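Local coordinates for protein copper-containing nitrite reductase (Thermus scotoductus, PDB 6HBE) that probably reduces nitrite to nitric oxide with electrons from cytochrome c, working as a homotrimeric copper enzyme whose chain has three domains, at residues L347-Q352 / V367-E372; V39-F44 / R309-Y314. All coordinates share one frame; numbering follows the deposited sequence.

Interaction 1: L347-Q352 / V367-E372; sequences LPVTVQ and VGTTVE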
# COMPACT_ATOMS: atom_id res chain seq x y z
N LEU C 347 31.70 8.69 -3.04
CA LEU C 347 30.34 8.62 -3.58
C LEU C 347 29.66 9.96 -3.31
O LEU C 347 29.78 10.50 -2.22
CB LEU C 347 29.55 7.46 -2.94
CG LEU C 347 29.92 6.05 -3.40
CD1 LEU C 347 29.20 5.02 -2.53
CD2 LEU C 347 29.58 5.85 -4.87
N PRO C 348 28.93 10.51 -4.29
CA PRO C 348 28.20 11.75 -4.00
C PRO C 348 27.06 11.54 -2.97
O PRO C 348 26.63 10.40 -2.75
CB PRO C 348 27.63 12.14 -5.35
CG PRO C 348 27.44 10.86 -6.06
CD PRO C 348 28.53 9.94 -5.59
N VAL C 349 26.64 12.62 -2.32
CA VAL C 349 25.53 12.60 -1.37
C VAL C 349 24.30 13.09 -2.13
O VAL C 349 24.32 14.16 -2.73
CB VAL C 349 25.88 13.44 -0.13
CG1 VAL C 349 24.71 13.50 0.85
CG2 VAL C 349 27.12 12.88 0.57
N THR C 350 23.24 12.28 -2.15
CA THR C 350 22.06 12.57 -2.96
C THR C 350 21.04 13.50 -2.26
O THR C 350 20.65 13.26 -1.11
CB THR C 350 21.36 11.26 -3.38
OG1 THR C 350 22.27 10.46 -4.14
CG2 THR C 350 20.16 11.53 -4.26
N VAL C 351 20.58 14.53 -2.97
CA VAL C 351 19.37 15.24 -2.59
C VAL C 351 18.34 15.05 -3.69
O VAL C 351 18.57 15.45 -4.83
CB VAL C 351 19.61 16.74 -2.31
CG1 VAL C 351 18.30 17.46 -1.98
CG2 VAL C 351 20.59 16.88 -1.15
N GLN C 352 17.21 14.43 -3.35
CA GLN C 352 16.12 14.22 -4.32
C GLN C 352 15.16 15.39 -4.34
O GLN C 352 14.78 15.89 -3.28
CB GLN C 352 15.32 12.95 -3.97
CG GLN C 352 16.12 11.68 -3.96
CD GLN C 352 15.24 10.45 -3.71
OE1 GLN C 352 14.24 10.52 -3.02
NE2 GLN C 352 15.62 9.32 -4.28
N VAL C 367 33.26 19.50 4.80
CA VAL C 367 33.96 20.14 3.68
C VAL C 367 34.65 19.11 2.78
O VAL C 367 35.18 18.09 3.27
CB VAL C 367 35.01 21.20 4.15
CG1 VAL C 367 34.31 22.43 4.73
CG2 VAL C 367 36.01 20.62 5.15
N GLY C 368 34.62 19.37 1.47
CA GLY C 368 35.15 18.44 0.47
C GLY C 368 34.09 17.56 -0.19
O GLY C 368 34.37 16.90 -1.20
N THR C 369 32.87 17.56 0.35
CA THR C 369 31.82 16.64 -0.11
C THR C 369 31.11 17.18 -1.34
O THR C 369 30.87 18.38 -1.47
CB THR C 369 30.79 16.38 1.02
OG1 THR C 369 31.45 15.76 2.11
CG2 THR C 369 29.63 15.44 0.55
N THR C 370 30.74 16.26 -2.23
CA THR C 370 29.99 16.60 -3.41
C THR C 370 28.53 16.15 -3.21
O THR C 370 28.28 14.98 -2.91
CB THR C 370 30.59 15.90 -4.65
OG1 THR C 370 31.91 16.41 -4.90
CG2 THR C 370 29.73 16.13 -5.86
N VAL C 371 27.60 17.07 -3.44
CA VAL C 371 26.16 16.81 -3.43
C VAL C 371 25.70 16.63 -4.87
O VAL C 371 26.09 17.42 -5.74
CB VAL C 371 25.40 18.02 -2.82
CG1 VAL C 371 23.88 17.90 -2.97
CG2 VAL C 371 25.79 18.16 -1.36
N GLU C 372 24.85 15.64 -5.12
CA GLU C 372 24.18 15.51 -6.40
C GLU C 372 22.67 15.69 -6.20
O GLU C 372 22.04 14.85 -5.54
CB GLU C 372 24.46 14.14 -7.04
CG GLU C 372 23.77 13.90 -8.39
CD GLU C 372 24.16 12.59 -9.05
OE1 GLU C 372 23.55 11.53 -8.73
OE2 GLU C 372 25.07 12.60 -9.91
O HOH W 1 31.65 13.43 -2.21

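Interaction 2: V39-F44 / R309-Y314; sequences VYLRGF and RVVDPY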
# COMPACT_ATOMS: atom_id res chain seq x y z
N VAL C 39 -0.35 19.95 17.19
CA VAL C 39 0.23 19.44 15.91
C VAL C 39 -0.37 20.19 14.72
O VAL C 39 -1.57 20.12 14.46
CB VAL C 39 -0.01 17.92 15.74
CG1 VAL C 39 0.59 17.42 14.41
CG2 VAL C 39 0.60 17.16 16.91
N TYR C 40 0.49 20.94 14.01
CA TYR C 40 0.07 21.80 12.92
C TYR C 40 0.60 21.32 11.58
O TYR C 40 1.73 20.88 11.51
CB TYR C 40 0.55 23.25 13.16
CG TYR C 40 -0.07 23.80 14.41
CD1 TYR C 40 0.52 23.56 15.65
CD2 TYR C 40 -1.25 24.53 14.37
CE1 TYR C 40 -0.04 24.05 16.82
CE2 TYR C 40 -1.83 25.02 15.54
CZ TYR C 40 -1.19 24.78 16.76
OH TYR C 40 -1.72 25.24 17.94
N LEU C 41 -0.23 21.43 10.54
CA LEU C 41 0.07 21.00 9.17
C LEU C 41 -0.02 22.18 8.21
O LEU C 41 -1.08 22.81 8.10
CB LEU C 41 -0.99 19.95 8.74
CG LEU C 41 -0.95 19.43 7.30
CD1 LEU C 41 0.35 18.71 7.02
CD2 LEU C 41 -2.13 18.52 7.01
N ARG C 42 1.06 22.46 7.48
CA ARG C 42 1.06 23.49 6.42
C ARG C 42 0.67 22.87 5.11
O ARG C 42 1.14 21.78 4.78
CB ARG C 42 2.45 24.12 6.24
CG ARG C 42 2.98 24.86 7.46
CD ARG C 42 4.07 25.85 7.05
NE ARG C 42 5.00 26.02 8.14
CZ ARG C 42 5.07 27.06 8.98
NH1 ARG C 42 6.00 27.03 9.95
NH2 ARG C 42 4.27 28.13 8.87
N GLY C 43 -0.14 23.59 4.34
CA GLY C 43 -0.56 23.14 3.03
C GLY C 43 -1.35 24.18 2.26
O GLY C 43 -1.13 25.38 2.41
N PHE C 44 -2.24 23.71 1.40
CA PHE C 44 -3.13 24.55 0.62
C PHE C 44 -4.58 24.20 0.96
O PHE C 44 -4.87 23.04 1.29
CB PHE C 44 -2.94 24.32 -0.89
CG PHE C 44 -1.55 24.64 -1.41
CD1 PHE C 44 -1.05 25.95 -1.37
CD2 PHE C 44 -0.76 23.64 -2.02
CE1 PHE C 44 0.22 26.26 -1.86
CE2 PHE C 44 0.52 23.95 -2.52
CZ PHE C 44 1.01 25.25 -2.43
N ARG C 309 4.71 19.88 17.17
CA ARG C 309 5.14 19.41 15.85
C ARG C 309 4.53 20.32 14.79
O ARG C 309 3.35 20.72 14.91
CB ARG C 309 4.70 17.94 15.64
CG ARG C 309 4.91 17.39 14.24
CD ARG C 309 4.66 15.88 14.15
NE ARG C 309 5.87 15.09 14.39
CZ ARG C 309 5.90 13.77 14.62
NH1 ARG C 309 4.78 13.03 14.64
NH2 ARG C 309 7.09 13.18 14.84
N VAL C 310 5.34 20.68 13.78
CA VAL C 310 4.83 21.30 12.56
C VAL C 310 5.19 20.41 11.38
O VAL C 310 6.36 20.16 11.12
CB VAL C 310 5.42 22.71 12.30
CG1 VAL C 310 4.77 23.34 11.06
CG2 VAL C 310 5.21 23.59 13.52
N VAL C 311 4.17 19.98 10.64
CA VAL C 311 4.31 19.08 9.50
C VAL C 311 4.19 19.95 8.24
O VAL C 311 3.31 20.82 8.18
CB VAL C 311 3.18 18.01 9.50
CG1 VAL C 311 3.34 17.04 8.33
CG2 VAL C 311 3.13 17.26 10.84
N ASP C 312 5.07 19.73 7.26
CA ASP C 312 5.02 20.43 5.98
C ASP C 312 5.57 19.54 4.87
O ASP C 312 6.78 19.36 4.79
CB ASP C 312 5.81 21.75 6.07
CG ASP C 312 5.73 22.60 4.80
OD1 ASP C 312 5.19 22.18 3.74
OD2 ASP C 312 6.19 23.74 4.88
N PRO C 313 4.71 19.01 3.99
CA PRO C 313 5.26 18.09 3.01
C PRO C 313 6.28 18.73 2.05
O PRO C 313 7.28 18.08 1.70
CB PRO C 313 4.02 17.60 2.25
CG PRO C 313 2.99 18.65 2.47
CD PRO C 313 3.25 19.18 3.83
N TYR C 314 6.05 19.98 1.68
CA TYR C 314 6.85 20.70 0.68
C TYR C 314 8.12 21.41 1.23
O TYR C 314 9.08 21.60 0.49
CB TYR C 314 6.01 21.76 0.04
CG TYR C 314 4.62 21.33 -0.43
CD1 TYR C 314 4.45 20.37 -1.41
CD2 TYR C 314 3.48 21.91 0.12
CE1 TYR C 314 3.18 20.02 -1.85
CE2 TYR C 314 2.21 21.57 -0.32
CZ TYR C 314 2.07 20.63 -1.29
OH TYR C 314 0.80 20.32 -1.72

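Interaction 1: L347-Q352 / V367-E372
Strands 349-352 and 370-372 run parallel, their axes 4.7 Å apart at closest approach and inclined by 32°, and three backbone hydrogen bonds alternate along them in parallel-sheet fashion. Val349 takes part twice: its N donates to Thr370 O in the carbonyl plane at 2.9 Å, and its O receives Glu372 N from above the carbonyl plane. Glu372 O then accepts Val351 N at 3.0 Å, again from above its plane. Just ahead of the first bond a water takes the N-H of Thr370 at 3.0 Å and bonds weakly to Leu347 O.

On the face carrying Val349 and Val371, branched side chains cross obliquely. Val349 CG2, beside its own backbone N, meets Thr369 CG2 at 3.6 Å, while Val351 CG2 lies 3.9 Å from Val371 CG1, the methyl anti to the backbone N. The other face holds Thr350 and Glu372. Here CB of Glu372 lies 4.1 Å from CB of Pro348. The Glu372 chain, CG anti to the backbone N (chi1 179°), takes the carboxylate to salt bridges with Arg413 and Arg415 and a hydrogen bond with His321 of a second subunit.

This pairing belongs to the cupredoxin-type domain of the plastocyanin/azurin family. Strand 358-359 flanks 349-353 in the sheet, 413-417 flanks 370-375, and the valine face packs against Leu363 and Ile365 of strand 362-366 in the other sheet.

Interaction 2: V39-F44 / R309-Y314
Leu41 lays CD1 against Val311, 3.7 Å from CG1, the side chains crossing obliquely on the sheet face that Val39 and Arg309 share. Strand 309-311 is an edge strand, within this chain, of a mixed sheet in the cupredoxin-type multicopper oxidase domain, paired in parallel with strand 39-46. Nearly straight backbone hydrogen bonds join them: Tyr40 N to Arg309 O, Val311 N to Tyr40 O at 2.7 Å, and Arg42 N to Val311 O, the last two almost in line with the carbonyl bond.

Arg42, its chain stretched out as far as NE, reaches across Val310 and Asp312. Its NE is 4.0 Å from Val310 CG1 and 4.2 Å from Asp312 OD2, too far for a salt bridge, so the charges probably attract loosely. Arg309 sends its guanidinium to Glu322 and to Glu376 of a third subunit.

Farther along strand 39-46, Phe44 stacks on the copper ligand His125 and meets another, His75, edge-to-face. The Tyr314 ring meets that of Phe44 obliquely, the planes at 41°, while the Tyr314 hydroxyl is hydrogen-bonded to Ala124 O. Phe44 CE2 lies 3.7 Å from Tyr314 CE2, and Pro313 CG sits 4.0 Å above the centre of the Tyr314 ring.

How the interactions relate
Along the chain interaction 2 comes first, and the two do not touch: their centres are 27 Å apart and their nearest atoms about 9 Å. Both are parallel strand pairs, but interaction 2 ties residues 309-314 back to the N-terminal cupredoxin domain, whereas interaction 1 lies wholly within the C-terminal one. They stand at different distances from two coppers. The side chain of Phe44 is about 5 Å from the ion bound by His75, Cys115, His125 and Gln130. The side chain of Val351 is about 12 Å from a bound copper ion. His390, Cys428, His431 and Met434 hold that ion. Tyr433, beside the ligand Met434, meets both Phe44 and Tyr314 edge-to-face, bringing the C-terminal copper loop against interaction 2.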